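Local atomic coordinates of Exo-alpha-sialidase (Clostridium perfringens, PDB entry 2VO8), a protein that carries a cohesin module that probably binds a dockerin partner tightly, linking this family 33 glycoside hydrolase (exo-alpha-sialidase) into a toxin complex. Residues S12-N17 with A28-E33; A44-E49 with D95-N100; L112-A117 with E130-E135; L67-K72 with I81-L86; F48-E53 with G77-L82. One frame throughout, in Å; residues are numbered along the deposited sequence.

Contact 1 of 5, residues S12-N17 with A28-E33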
# COMPACT_ATOMS: atom_id res chain seq x y z
N SER A 12 2.95 -0.32 -9.00
CA SER A 12 2.22 -0.33 -7.70
C SER A 12 0.90 0.41 -7.89
O SER A 12 0.79 1.27 -8.76
CB SER A 12 3.06 0.29 -6.58
OG SER A 12 3.37 1.66 -6.79
N THR A 13 -0.10 0.11 -7.06
CA THR A 13 -1.39 0.77 -7.08
C THR A 13 -1.74 1.20 -5.68
O THR A 13 -1.38 0.52 -4.73
CB THR A 13 -2.51 -0.14 -7.62
OG1 THR A 13 -2.66 -1.32 -6.79
CG2 THR A 13 -2.23 -0.55 -9.09
N ILE A 14 -2.35 2.37 -5.58
CA ILE A 14 -3.00 2.79 -4.32
C ILE A 14 -4.37 3.38 -4.67
O ILE A 14 -4.45 4.27 -5.51
CB ILE A 14 -2.09 3.74 -3.48
CG1 ILE A 14 -2.86 4.36 -2.29
CG2 ILE A 14 -1.39 4.82 -4.30
CD1 ILE A 14 -1.88 4.99 -1.22
N LYS A 15 -5.41 2.86 -4.03
CA LYS A 15 -6.79 3.25 -4.29
C LYS A 15 -7.36 3.74 -2.97
O LYS A 15 -7.25 3.07 -1.95
CB LYS A 15 -7.65 2.14 -4.86
CG LYS A 15 -7.31 1.78 -6.30
CD LYS A 15 -8.32 0.78 -6.93
CE LYS A 15 -8.27 -0.58 -6.31
NZ LYS A 15 -7.01 -1.31 -6.61
N VAL A 16 -7.87 4.96 -3.01
CA VAL A 16 -8.43 5.58 -1.82
C VAL A 16 -9.43 6.64 -2.27
O VAL A 16 -9.31 7.25 -3.38
CB VAL A 16 -7.28 6.17 -0.92
CG1 VAL A 16 -6.47 7.09 -1.68
CG2 VAL A 16 -7.83 6.89 0.39
N ASN A 17 -10.43 6.87 -1.44
CA ASN A 17 -11.43 7.86 -1.75
C ASN A 17 -10.71 9.23 -1.78
O ASN A 17 -9.71 9.42 -1.09
CB ASN A 17 -12.54 7.92 -0.67
CG ASN A 17 -13.43 6.68 -0.65
OD1 ASN A 17 -13.61 5.99 -1.67
ND2 ASN A 17 -14.02 6.43 0.52
N ALA A 28 -6.93 2.79 2.61
CA ALA A 28 -6.15 2.83 1.38
C ALA A 28 -5.78 1.42 0.94
O ALA A 28 -5.28 0.63 1.74
CB ALA A 28 -4.90 3.67 1.57
N ILE A 29 -6.02 1.11 -0.33
CA ILE A 29 -5.86 -0.24 -0.84
C ILE A 29 -4.63 -0.35 -1.73
O ILE A 29 -4.58 0.24 -2.81
CB ILE A 29 -7.10 -0.69 -1.64
CG1 ILE A 29 -8.34 -0.66 -0.75
CG2 ILE A 29 -6.88 -2.09 -2.21
CD1 ILE A 29 -9.63 -0.94 -1.49
N LEU A 30 -3.63 -1.10 -1.27
CA LEU A 30 -2.36 -1.20 -1.96
C LEU A 30 -2.32 -2.45 -2.84
O LEU A 30 -2.73 -3.53 -2.42
CB LEU A 30 -1.21 -1.21 -1.01
CG LEU A 30 -1.22 -0.29 0.21
CD1 LEU A 30 0.13 -0.40 0.90
CD2 LEU A 30 -1.49 1.15 -0.32
N GLY A 31 -1.85 -2.30 -4.07
CA GLY A 31 -1.80 -3.47 -4.96
C GLY A 31 -0.73 -3.38 -6.03
O GLY A 31 0.23 -2.62 -5.90
N ILE A 32 -0.91 -4.22 -7.04
CA ILE A 32 -0.02 -4.24 -8.22
C ILE A 32 -0.89 -4.23 -9.47
O ILE A 32 -2.10 -4.54 -9.41
CB ILE A 32 0.95 -5.46 -8.16
CG1 ILE A 32 0.20 -6.80 -8.10
CG2 ILE A 32 1.97 -5.35 -6.99
CD1 ILE A 32 1.14 -8.01 -8.27
N GLU A 33 -0.30 -3.86 -10.62
CA GLU A 33 -1.05 -3.80 -11.88
C GLU A 33 -0.05 -3.88 -13.04
O GLU A 33 1.10 -3.48 -12.91
CB GLU A 33 -1.91 -2.53 -11.96
CG GLU A 33 -2.73 -2.34 -13.26
CD GLU A 33 -1.91 -1.75 -14.41
OE1 GLU A 33 -0.94 -1.02 -14.15
OE2 GLU A 33 -2.23 -2.03 -15.58
O HOH W 1 -4.16 -3.31 -7.92
O HOH W 2 -4.71 -0.48 -5.13
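Thr13 lays its hydroxyl directly against the main chain of Gly31. With chi1 at 61°, OG1 sits between the residue's own N and carbonyl carbon, which brings OG1 to 3.0 Å from Gly31 CA. Gly31 has no side chain on this face, and so the hydroxyl can come this close; the angles rule out a direct hydrogen bond from Gly31 N. Water serves OG1 instead: one molecule lies 2.7 Å from Thr13 OG1 and reaches on to Ile32 O, and a second hydrogen-bonds both Thr13 OG1 and Lys15 NZ, accepting from the ammonium. The methyl takes another branch, with Thr13 CG2 3.5 Å from Glu33 CB, the two side chains crossing at about a right angle.

Strands 10-15 and 26-33 run antiparallel here, neighbours in one sheet of the cohesin beta-sandwich. Thr13 pairs with Gly31 and Lys15 with Ile29, each pair through two backbone hydrogen bonds; the bond from Ile29 N to Lys15 O is 2.8 Å long.

On the inward face, Ile14 and Leu30 lie side by side, pointing the same way. Ile14 CG1 is anti to the backbone N (chi1 171°), and Ile14 CD1 ends 4.0 Å from Leu30 CD2 and 4.3 Å from Ala28 CB. Apolar branches suit this face, where Ile14 also meets Leu112 and Leu30 meets Leu114. Ser12, on this face too, turns its OG to Glu130 O. Lys15 lies on the outer face, its chain bent at chi3 and chi4, and NZ forms a salt bridge with Asp95.

Contact 2 of 5, residues A44-E49 with D95-N100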
# COMPACT_ATOMS: atom_id res chain seq x y z
N ALA A 44 5.48 -9.06 -2.05
CA ALA A 44 5.70 -7.64 -2.40
C ALA A 44 6.18 -6.90 -1.15
O ALA A 44 6.07 -7.40 -0.01
CB ALA A 44 4.47 -7.05 -3.00
N GLU A 45 6.72 -5.70 -1.37
CA GLU A 45 7.14 -4.84 -0.27
C GLU A 45 6.91 -3.37 -0.60
O GLU A 45 7.39 -2.87 -1.62
CB GLU A 45 8.62 -5.08 0.06
CG GLU A 45 9.24 -3.99 0.92
CD GLU A 45 10.67 -4.31 1.31
OE1 GLU A 45 11.16 -5.40 0.96
OE2 GLU A 45 11.31 -3.46 1.97
N TYR A 46 6.17 -2.69 0.27
CA TYR A 46 6.00 -1.24 0.16
C TYR A 46 6.74 -0.51 1.27
O TYR A 46 7.03 -1.09 2.32
CB TYR A 46 4.52 -0.87 0.18
CG TYR A 46 3.68 -1.64 -0.82
CD1 TYR A 46 3.66 -1.28 -2.16
CD2 TYR A 46 2.90 -2.72 -0.42
CE1 TYR A 46 2.89 -1.98 -3.07
CE2 TYR A 46 2.13 -3.42 -1.33
CZ TYR A 46 2.13 -3.05 -2.65
OH TYR A 46 1.37 -3.74 -3.56
N LEU A 47 7.04 0.76 1.04
CA LEU A 47 7.22 1.70 2.12
C LEU A 47 6.10 2.70 1.89
O LEU A 47 6.06 3.41 0.87
CB LEU A 47 8.63 2.31 2.23
CG LEU A 47 8.71 3.14 3.54
CD1 LEU A 47 8.91 2.32 4.80
CD2 LEU A 47 9.72 4.29 3.44
N PHE A 48 5.15 2.66 2.83
CA PHE A 48 3.91 3.43 2.77
C PHE A 48 4.12 4.71 3.57
O PHE A 48 4.53 4.64 4.71
CB PHE A 48 2.75 2.66 3.37
CG PHE A 48 1.46 3.46 3.46
CD1 PHE A 48 0.63 3.62 2.36
CD2 PHE A 48 1.10 4.07 4.65
CE1 PHE A 48 -0.54 4.34 2.44
CE2 PHE A 48 -0.07 4.77 4.73
CZ PHE A 48 -0.89 4.91 3.66
N GLU A 49 3.84 5.86 2.97
CA GLU A 49 4.11 7.15 3.64
C GLU A 49 2.84 7.95 3.75
O GLU A 49 1.97 7.93 2.88
CB GLU A 49 5.24 7.90 2.93
CG GLU A 49 6.56 7.16 3.05
CD GLU A 49 7.76 8.05 2.90
OE1 GLU A 49 7.70 9.22 3.37
OE2 GLU A 49 8.78 7.58 2.34
N ASP A 95 -5.14 -6.70 -5.68
CA ASP A 95 -5.04 -5.88 -4.50
C ASP A 95 -4.48 -6.75 -3.36
O ASP A 95 -4.84 -7.95 -3.23
CB ASP A 95 -6.42 -5.28 -4.18
CG ASP A 95 -6.87 -4.25 -5.24
OD1 ASP A 95 -6.05 -3.88 -6.08
OD2 ASP A 95 -8.02 -3.82 -5.22
N LEU A 96 -3.55 -6.17 -2.61
CA LEU A 96 -2.72 -6.92 -1.67
C LEU A 96 -2.88 -6.51 -0.18
O LEU A 96 -2.83 -7.37 0.70
CB LEU A 96 -1.25 -6.79 -2.07
CG LEU A 96 -0.84 -7.38 -3.42
CD1 LEU A 96 0.63 -7.21 -3.65
CD2 LEU A 96 -1.19 -8.90 -3.44
N VAL A 97 -3.09 -5.22 0.08
CA VAL A 97 -3.03 -4.72 1.46
C VAL A 97 -4.12 -3.66 1.68
O VAL A 97 -4.39 -2.87 0.77
CB VAL A 97 -1.67 -4.07 1.77
CG1 VAL A 97 -1.66 -3.53 3.30
CG2 VAL A 97 -0.52 -5.00 1.45
N LYS A 98 -4.74 -3.70 2.86
CA LYS A 98 -5.70 -2.67 3.31
C LYS A 98 -5.00 -1.89 4.42
O LYS A 98 -4.61 -2.48 5.42
CB LYS A 98 -6.93 -3.33 3.94
CG LYS A 98 -7.75 -4.22 3.04
CD LYS A 98 -9.07 -4.65 3.72
CE LYS A 98 -9.17 -6.13 4.09
NZ LYS A 98 -10.65 -6.47 4.05
N VAL A 99 -4.85 -0.57 4.25
CA VAL A 99 -4.29 0.28 5.30
C VAL A 99 -5.42 1.15 5.86
O VAL A 99 -6.04 1.92 5.14
CB VAL A 99 -3.12 1.19 4.79
CG1 VAL A 99 -2.52 2.05 5.94
CG2 VAL A 99 -2.04 0.41 4.13
N ASN A 100 -5.77 0.94 7.13
CA ASN A 100 -6.94 1.60 7.72
C ASN A 100 -6.41 2.78 8.55
O ASN A 100 -5.52 2.62 9.38
CB ASN A 100 -7.72 0.62 8.60
CG ASN A 100 -9.06 1.16 8.97
OD1 ASN A 100 -9.15 2.07 9.84
ND2 ASN A 100 -10.11 0.67 8.30
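Phe48 and Val99 reach toward each other tip to tip, one from each side of the protein interior. Phe48 CG is anti to the backbone N (chi1 174°), and the far part of the ring meets Val99 CG1, which lies over one ring face. The methyl is 4.3 Å from the Phe48 centroid, a CH-pi contact, and its nearest ring atom, Phe48 CE2, is 3.9 Å away.

Tyr46 is turned differently. Its ring slides past Val97 in the opposite direction, with Tyr46 CE2 4.2 Å from Val97 CG2, and it crosses Leu96 at about a right angle. That crossing brings Tyr46 OH to 3.5 Å from Leu96 CD1, an apolar neighbour. The buried hydroxyl has a polar partner elsewhere, a weak hydrogen bond to Gly31 O. The same Leu96 methyl also touches Ala44, CD1 to CB at 3.9 Å; the small alanine suits a place where the leucine comes in from across the gap.

Leu96 and Val97 both point inward although they are consecutive, because both face Leu30 in a classic beta bulge. The extra residue puts two adjacent apolar side chains on the core side.

No hydrogen bond joins strands 41-49 and 95-103 here. The axes of segments 44-49 and 95-100 lie 9.4 Å apart at closest approach and cross at -34°, and all six touching residues are buried. Two sheets packed face to face through aromatic and aliphatic side chains at this spacing form a beta-sandwich, the fold of cohesin modules.

Contact 3 of 5, residues L112-A117 with E130-E135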
# COMPACT_ATOMS: atom_id res chain seq x y z
N LEU A 112 -0.97 10.23 0.33
CA LEU A 112 -0.66 8.86 0.71
C LEU A 112 0.20 8.25 -0.42
O LEU A 112 -0.27 8.18 -1.55
CB LEU A 112 -1.94 8.10 0.91
CG LEU A 112 -2.95 8.81 1.85
CD1 LEU A 112 -4.25 8.09 1.88
CD2 LEU A 112 -2.26 9.02 3.26
N GLY A 113 1.44 7.95 -0.09
CA GLY A 113 2.48 7.56 -1.05
C GLY A 113 3.10 6.18 -0.85
O GLY A 113 3.17 5.67 0.25
N LEU A 114 3.58 5.62 -1.94
CA LEU A 114 4.40 4.42 -1.89
C LEU A 114 5.76 4.83 -2.42
O LEU A 114 5.91 5.10 -3.64
CB LEU A 114 3.73 3.29 -2.70
CG LEU A 114 2.35 2.75 -2.29
CD1 LEU A 114 1.68 1.73 -3.30
CD2 LEU A 114 2.37 2.05 -0.88
N THR A 115 6.74 4.93 -1.52
CA THR A 115 8.07 5.43 -1.91
C THR A 115 9.08 4.31 -2.22
O THR A 115 10.18 4.57 -2.68
CB THR A 115 8.64 6.37 -0.83
OG1 THR A 115 8.62 5.71 0.45
CG2 THR A 115 7.82 7.63 -0.74
N THR A 116 8.67 3.09 -1.88
CA THR A 116 9.34 1.81 -2.21
C THR A 116 8.21 0.86 -2.60
O THR A 116 7.11 0.83 -1.96
CB THR A 116 10.16 1.28 -1.02
OG1 THR A 116 11.26 2.17 -0.73
CG2 THR A 116 10.70 -0.19 -1.23
N ALA A 117 8.44 0.12 -3.69
CA ALA A 117 7.46 -0.87 -4.18
C ALA A 117 8.24 -1.89 -4.99
O ALA A 117 8.85 -1.55 -5.99
CB ALA A 117 6.40 -0.22 -5.00
N GLU A 130 6.97 0.43 -10.45
CA GLU A 130 6.78 1.88 -10.50
C GLU A 130 6.08 2.33 -9.21
O GLU A 130 5.18 1.64 -8.73
CB GLU A 130 5.94 2.26 -11.68
CG GLU A 130 6.72 2.23 -12.99
CD GLU A 130 6.04 3.00 -14.10
OE1 GLU A 130 5.24 3.93 -13.83
OE2 GLU A 130 6.29 2.63 -15.29
N LEU A 131 6.52 3.47 -8.69
CA LEU A 131 5.93 4.05 -7.49
C LEU A 131 4.55 4.67 -7.75
O LEU A 131 4.10 4.81 -8.87
CB LEU A 131 6.92 5.05 -6.87
CG LEU A 131 8.33 4.51 -6.59
CD1 LEU A 131 9.28 5.54 -5.95
CD2 LEU A 131 8.22 3.22 -5.73
N SER A 132 3.84 5.01 -6.69
CA SER A 132 2.53 5.60 -6.85
C SER A 132 2.17 6.43 -5.59
O SER A 132 2.75 6.21 -4.53
CB SER A 132 1.45 4.55 -7.15
OG SER A 132 1.39 3.56 -6.11
N SER A 133 1.23 7.35 -5.75
CA SER A 133 0.62 8.05 -4.61
C SER A 133 -0.77 8.46 -4.96
O SER A 133 -1.18 8.40 -6.11
CB SER A 133 1.45 9.26 -4.15
OG SER A 133 1.41 10.29 -5.13
N LYS A 134 -1.52 8.91 -3.95
CA LYS A 134 -2.88 9.37 -4.12
C LYS A 134 -3.09 10.55 -3.15
O LYS A 134 -2.56 10.53 -2.03
CB LYS A 134 -3.86 8.22 -3.82
CG LYS A 134 -5.32 8.58 -3.57
CD LYS A 134 -6.08 9.01 -4.76
CE LYS A 134 -7.50 9.46 -4.32
NZ LYS A 134 -8.48 8.98 -5.32
N GLU A 135 -3.78 11.58 -3.64
CA GLU A 135 -4.13 12.76 -2.82
C GLU A 135 -5.53 12.59 -2.27
O GLU A 135 -6.43 12.15 -2.95
CB GLU A 135 -4.05 14.07 -3.61
CG GLU A 135 -2.79 14.26 -4.35
CD GLU A 135 -2.80 15.49 -5.25
OE1 GLU A 135 -3.90 16.00 -5.54
OE2 GLU A 135 -1.70 15.90 -5.63
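Leu112 and Lys134 exchange two backbone hydrogen bonds, and Leu114 N gives a third to Ser132 O at 2.8 Å. The strands, 107-121 and 126-139, form an antiparallel beta hairpin, and between the bonded pairs Gly113 faces Ser133 as a non-hydrogen-bonded pair. There the backbones draw to 4.0 Å, CA of Gly113 to CA of Ser133, and Ser133 CB comes within 3.3 Å of Leu112 O. Glycine and serine, both small, suit so close a pairing.

Van der Waals packing gathers where the chain turns a corner at Thr115. Leu131 reaches into the turn and lies on the backbone carbonyls, its CB 3.4 Å from Leu114 O. Leu131 CD1 is 3.5 Å from Thr115 O. The one apolar side-chain pair is Leu131 CD2 with Ala117 CB, at 4.0 Å. Leu131 CG is anti to the carbonyl carbon (chi1 -54°), and the two methyls beyond it are shared between Thr115 and Ala117. On the inward face, Leu114 CD1 approaches Ser132 OG at 3.4 Å, aliphatic carbon against hydroxyl.

Two polar side chains, Ser132 and Lys134, bond outside this pairing. Ser132 OG bonds to Ser12 OG, and Lys134 NZ makes a salt bridge with Asp18 and a hydrogen bond to Val16 O. Cohesion within the hairpin thus comes from main-chain bonds and the leucines, while the serine hydroxyl links it to strand 10-15 and the ammonium group to the residues that follow that strand; backbone bonds, from Gly113 to Glu49 and from Glu130 to Ser12, set the hairpin between strands 41-49 and 10-15.

Contact 4 of 5, residues L67-K72 with I81-L86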
# COMPACT_ATOMS: atom_id res chain seq x y z
N LEU A 67 -2.74 -14.39 1.38
CA LEU A 67 -1.52 -13.63 1.62
C LEU A 67 -1.40 -13.42 3.11
O LEU A 67 -2.38 -13.54 3.82
CB LEU A 67 -1.62 -12.24 0.96
CG LEU A 67 -2.09 -12.16 -0.51
CD1 LEU A 67 -2.77 -10.79 -0.79
CD2 LEU A 67 -0.94 -12.39 -1.45
N PHE A 68 -0.20 -13.12 3.57
CA PHE A 68 -0.02 -12.52 4.91
C PHE A 68 0.85 -11.25 4.84
O PHE A 68 1.80 -11.12 4.04
CB PHE A 68 0.47 -13.54 5.96
CG PHE A 68 1.97 -13.70 6.05
CD1 PHE A 68 2.67 -13.22 7.17
CD2 PHE A 68 2.69 -14.40 5.07
CE1 PHE A 68 4.04 -13.39 7.32
CE2 PHE A 68 4.08 -14.56 5.18
CZ PHE A 68 4.76 -14.08 6.31
N VAL A 69 0.47 -10.30 5.69
CA VAL A 69 1.10 -9.00 5.80
C VAL A 69 1.78 -8.85 7.18
O VAL A 69 1.25 -9.29 8.23
CB VAL A 69 0.06 -7.87 5.54
CG1 VAL A 69 0.71 -6.52 5.54
CG2 VAL A 69 -0.67 -8.09 4.17
N LYS A 70 2.99 -8.31 7.14
CA LYS A 70 3.70 -7.84 8.31
C LYS A 70 4.07 -6.39 8.04
O LYS A 70 4.43 -6.03 6.91
CB LYS A 70 4.99 -8.65 8.54
CG LYS A 70 4.77 -10.14 8.97
CD LYS A 70 4.04 -10.25 10.34
CE LYS A 70 3.74 -11.72 10.72
NZ LYS A 70 3.17 -11.86 12.10
N SER A 71 4.05 -5.57 9.10
CA SER A 71 4.29 -4.14 8.94
C SER A 71 4.93 -3.55 10.19
O SER A 71 4.67 -4.02 11.30
CB SER A 71 3.01 -3.41 8.60
OG SER A 71 2.13 -3.33 9.72
N LYS A 72 5.74 -2.52 9.99
CA LYS A 72 6.35 -1.76 11.09
C LYS A 72 6.43 -0.29 10.69
O LYS A 72 6.94 0.06 9.62
CB LYS A 72 7.77 -2.26 11.42
CG LYS A 72 8.36 -1.71 12.76
CD LYS A 72 9.90 -1.98 12.97
CE LYS A 72 10.75 -1.58 11.75
NZ LYS A 72 12.26 -1.44 11.97
N ILE A 81 6.01 -2.44 4.85
CA ILE A 81 4.93 -3.42 4.66
C ILE A 81 5.46 -4.55 3.78
O ILE A 81 5.93 -4.31 2.66
CB ILE A 81 3.69 -2.82 4.03
CG1 ILE A 81 3.19 -1.62 4.85
CG2 ILE A 81 2.61 -3.91 3.81
CD1 ILE A 81 2.00 -1.05 4.33
N LEU A 82 5.46 -5.77 4.36
CA LEU A 82 5.89 -6.98 3.64
C LEU A 82 4.64 -7.82 3.43
O LEU A 82 3.97 -8.18 4.42
CB LEU A 82 6.91 -7.78 4.46
CG LEU A 82 8.20 -7.07 4.85
CD1 LEU A 82 9.18 -7.95 5.69
CD2 LEU A 82 8.92 -6.56 3.62
N VAL A 83 4.34 -8.12 2.16
CA VAL A 83 3.22 -8.97 1.73
C VAL A 83 3.85 -10.26 1.19
O VAL A 83 4.74 -10.21 0.36
CB VAL A 83 2.39 -8.45 0.50
CG1 VAL A 83 1.05 -9.16 0.45
CG2 VAL A 83 2.20 -6.93 0.42
N ALA A 84 3.37 -11.42 1.63
CA ALA A 84 3.91 -12.71 1.12
C ALA A 84 2.78 -13.68 0.81
O ALA A 84 1.77 -13.78 1.53
CB ALA A 84 4.92 -13.31 2.09
N SER A 85 2.95 -14.41 -0.29
CA SER A 85 2.03 -15.44 -0.66
C SER A 85 2.11 -16.57 0.38
O SER A 85 3.19 -16.87 0.88
CB SER A 85 2.42 -16.04 -2.01
OG SER A 85 1.44 -16.96 -2.42
N LEU A 86 0.99 -17.22 0.60
CA LEU A 86 0.93 -18.40 1.43
C LEU A 86 1.12 -19.68 0.60
O LEU A 86 1.13 -20.81 1.14
CB LEU A 86 -0.41 -18.42 2.17
CG LEU A 86 -0.53 -17.32 3.22
CD1 LEU A 86 -1.89 -17.43 3.92
CD2 LEU A 86 0.58 -17.29 4.24
O HOH W 3 4.47 -10.92 5.00
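Phe68 and Ala84 trade two backbone hydrogen bonds, each 2.9 Å between N and O, and Lys70 and Leu82 trade two more. The straightest runs from Leu82 N to Lys70 O, with an N-H...O angle of 173°. Two carbonyl oxygens have a further donor: one water gives hydrogen bonds to Phe68 O and to Leu82 O, both at 2.8 Å. The water also sits 3.3 Å above the plane of the Phe68 ring, over its centre, so that the ring roofs it. Leu82 O in addition receives a CA-H...O contact from Val69 CA at 3.3 Å.

The two segments belong to the beta hairpin of strands 67-75 and 78-85, whose counterpart in other cohesins belongs to the dockerin-binding sheet. Its outer face bears Phe68, Lys70, Leu82 and Ala84, mostly apolar with one lysine, a surface consistent with binding a partner.

Phe68 has chi1 at 88°, which swings CG over its own backbone. Its CE2 touches Ala84 CB at 3.4 Å, where a small residue suits the ring, and CD2 meets Leu86 CD2 at 3.7 Å. The carbon chain of Lys70 brings CE to the ring edge. On the inner face Val69 CG1 packs on Ile81 CG2, 3.7 Å away, and Val83 CG1 on Leu67 CB. Ser85 OG is satisfied beyond the hairpin strands, by Gly87 N and Asn88 O.

Contact 5 of 5, residues F48-E53 with G77-L82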
# COMPACT_ATOMS: atom_id res chain seq x y z
N PHE A 48 5.15 2.66 2.83
CA PHE A 48 3.91 3.43 2.77
C PHE A 48 4.12 4.71 3.57
O PHE A 48 4.53 4.64 4.71
CB PHE A 48 2.75 2.66 3.37
CG PHE A 48 1.46 3.46 3.46
CD1 PHE A 48 0.63 3.62 2.36
CD2 PHE A 48 1.10 4.07 4.65
CE1 PHE A 48 -0.54 4.34 2.44
CE2 PHE A 48 -0.07 4.77 4.73
CZ PHE A 48 -0.89 4.91 3.66
N GLU A 49 3.84 5.86 2.97
CA GLU A 49 4.11 7.15 3.64
C GLU A 49 2.84 7.95 3.75
O GLU A 49 1.97 7.93 2.88
CB GLU A 49 5.24 7.90 2.93
CG GLU A 49 6.56 7.16 3.05
CD GLU A 49 7.76 8.05 2.90
OE1 GLU A 49 7.70 9.22 3.37
OE2 GLU A 49 8.78 7.58 2.34
N TYR A 50 2.73 8.63 4.89
CA TYR A 50 1.58 9.45 5.19
C TYR A 50 1.97 10.49 6.26
O TYR A 50 3.01 10.36 6.91
CB TYR A 50 0.45 8.58 5.71
CG TYR A 50 0.63 8.12 7.14
CD1 TYR A 50 0.00 8.80 8.20
CD2 TYR A 50 1.40 6.98 7.44
CE1 TYR A 50 0.13 8.33 9.52
CE2 TYR A 50 1.56 6.54 8.74
CZ TYR A 50 0.92 7.22 9.79
OH TYR A 50 1.12 6.78 11.09
N ASN A 51 1.13 11.49 6.38
CA ASN A 51 1.42 12.59 7.28
C ASN A 51 0.90 12.20 8.66
O ASN A 51 -0.31 12.20 8.87
CB ASN A 51 0.80 13.88 6.75
CG ASN A 51 0.90 15.05 7.73
OD1 ASN A 51 1.52 14.93 8.82
ND2 ASN A 51 0.34 16.18 7.33
N ALA A 52 1.83 11.85 9.53
CA ALA A 52 1.54 11.33 10.88
C ALA A 52 0.85 12.41 11.75
O ALA A 52 0.21 12.08 12.76
CB ALA A 52 2.82 10.81 11.54
N GLU A 53 0.93 13.67 11.34
CA GLU A 53 0.18 14.73 12.07
C GLU A 53 -1.32 14.72 11.73
O GLU A 53 -2.18 15.08 12.56
CB GLU A 53 0.74 16.13 11.77
CG GLU A 53 2.18 16.32 12.17
CD GLU A 53 2.64 17.76 12.02
OE1 GLU A 53 2.10 18.48 11.18
OE2 GLU A 53 3.56 18.14 12.78
N GLY A 77 4.97 8.06 10.25
CA GLY A 77 4.50 8.34 8.89
C GLY A 77 5.23 7.58 7.79
O GLY A 77 5.04 7.88 6.61
N LYS A 78 6.05 6.60 8.17
CA LYS A 78 6.78 5.73 7.22
C LYS A 78 6.68 4.29 7.68
O LYS A 78 7.20 3.95 8.74
CB LYS A 78 8.25 6.13 7.10
CG LYS A 78 8.44 7.54 6.55
CD LYS A 78 9.88 7.84 6.31
CE LYS A 78 10.06 9.23 5.68
NZ LYS A 78 11.41 9.79 5.90
N VAL A 79 5.97 3.47 6.89
CA VAL A 79 5.56 2.12 7.33
C VAL A 79 6.09 1.09 6.31
O VAL A 79 5.71 1.11 5.13
CB VAL A 79 4.06 1.96 7.46
CG1 VAL A 79 3.69 0.58 8.16
CG2 VAL A 79 3.41 3.13 8.20
N ARG A 80 6.95 0.21 6.80
CA ARG A 80 7.46 -0.90 6.02
C ARG A 80 6.42 -2.01 6.03
O ARG A 80 6.02 -2.46 7.10
CB ARG A 80 8.79 -1.40 6.58
CG ARG A 80 9.32 -2.56 5.76
CD ARG A 80 10.78 -2.82 6.02
NE ARG A 80 11.01 -3.48 7.30
CZ ARG A 80 11.69 -2.97 8.34
NH1 ARG A 80 12.23 -1.74 8.29
NH2 ARG A 80 11.83 -3.68 9.45
N ILE A 81 6.01 -2.44 4.85
CA ILE A 81 4.93 -3.42 4.66
C ILE A 81 5.46 -4.55 3.78
O ILE A 81 5.93 -4.31 2.66
CB ILE A 81 3.69 -2.82 4.03
CG1 ILE A 81 3.19 -1.62 4.85
CG2 ILE A 81 2.61 -3.91 3.81
CD1 ILE A 81 2.00 -1.05 4.33
N LEU A 82 5.46 -5.77 4.36
CA LEU A 82 5.89 -6.98 3.64
C LEU A 82 4.64 -7.82 3.43
O LEU A 82 3.97 -8.18 4.42
CB LEU A 82 6.91 -7.78 4.46
CG LEU A 82 8.20 -7.07 4.85
CD1 LEU A 82 9.18 -7.95 5.69
CD2 LEU A 82 8.92 -6.56 3.62
O HOH W 4 5.81 10.14 5.59
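Phe48 and Val79 are joined by two backbone hydrogen bonds; the one from Phe48 N to Val79 O is 2.8 Å long and almost straight at 174°. Tyr50 N continues the pairing to Gly77 O at 3.0 Å, past the end of strand 41-49. A water lies 2.6 Å from Gly77 O and also touches Glu49 OE1.

Tyr50 makes the main aromatic contact. Gly77 CA lies over one face of its ring, 3.8 Å from the centroid and offset toward the rim, a CH-pi contact. Val79 CG2 meets the ring at its edge, in plane, 3.9 Å from Tyr50 CE2. Glycine fits the position twice over: its phi is positive (81°), and a CB would run into Tyr50 O. Glu73 supports both partners, its OE2 bonding Tyr50 OH and Gly77 N. Among purely apolar contacts, Ile81 CD1 packs on Phe48 CB.

Charge plays a looser part. Glu49 and Lys78 lie side by side, pointing the same way, with Glu49 OE1 3.3 Å from Lys78 CE but 4.5 Å from NZ, beyond a salt bridge. The other carboxylate oxygen of Glu49, OE2, is held by Thr115 OG1.

Further along, Asn51 OD1 accepts from Glu53 N at 2.9 Å, making an Asx turn. The whole is the end of an antiparallel strand pair, 41-49 with 78-85, in the cohesin beta-sandwich, where the chain leaves the sheet through a turn.

In the fold
The five contacts map the two layers of the cohesin sandwich. Contact 1 lies in the layer of strands 10-15 and 26-33, which strand 95-103 extends. In the other layer contact 5 pairs strand 78-85 with 41-49, and contact 4 pairs it with 67-75. Contact 2 spans the core between the layers, its centre about 2 Å from the chain's centre, and its loop encloses contact 4. Contact 3, the last to close along the chain, pairs strand 107-121, neighbour of 41-49, with 126-139, neighbour of 10-15. Centres of contacts 3 and 4 are about 17 Å apart, on opposite sides of the chain's centre. Together they describe a compact all-beta module, probably for binding a dockerin.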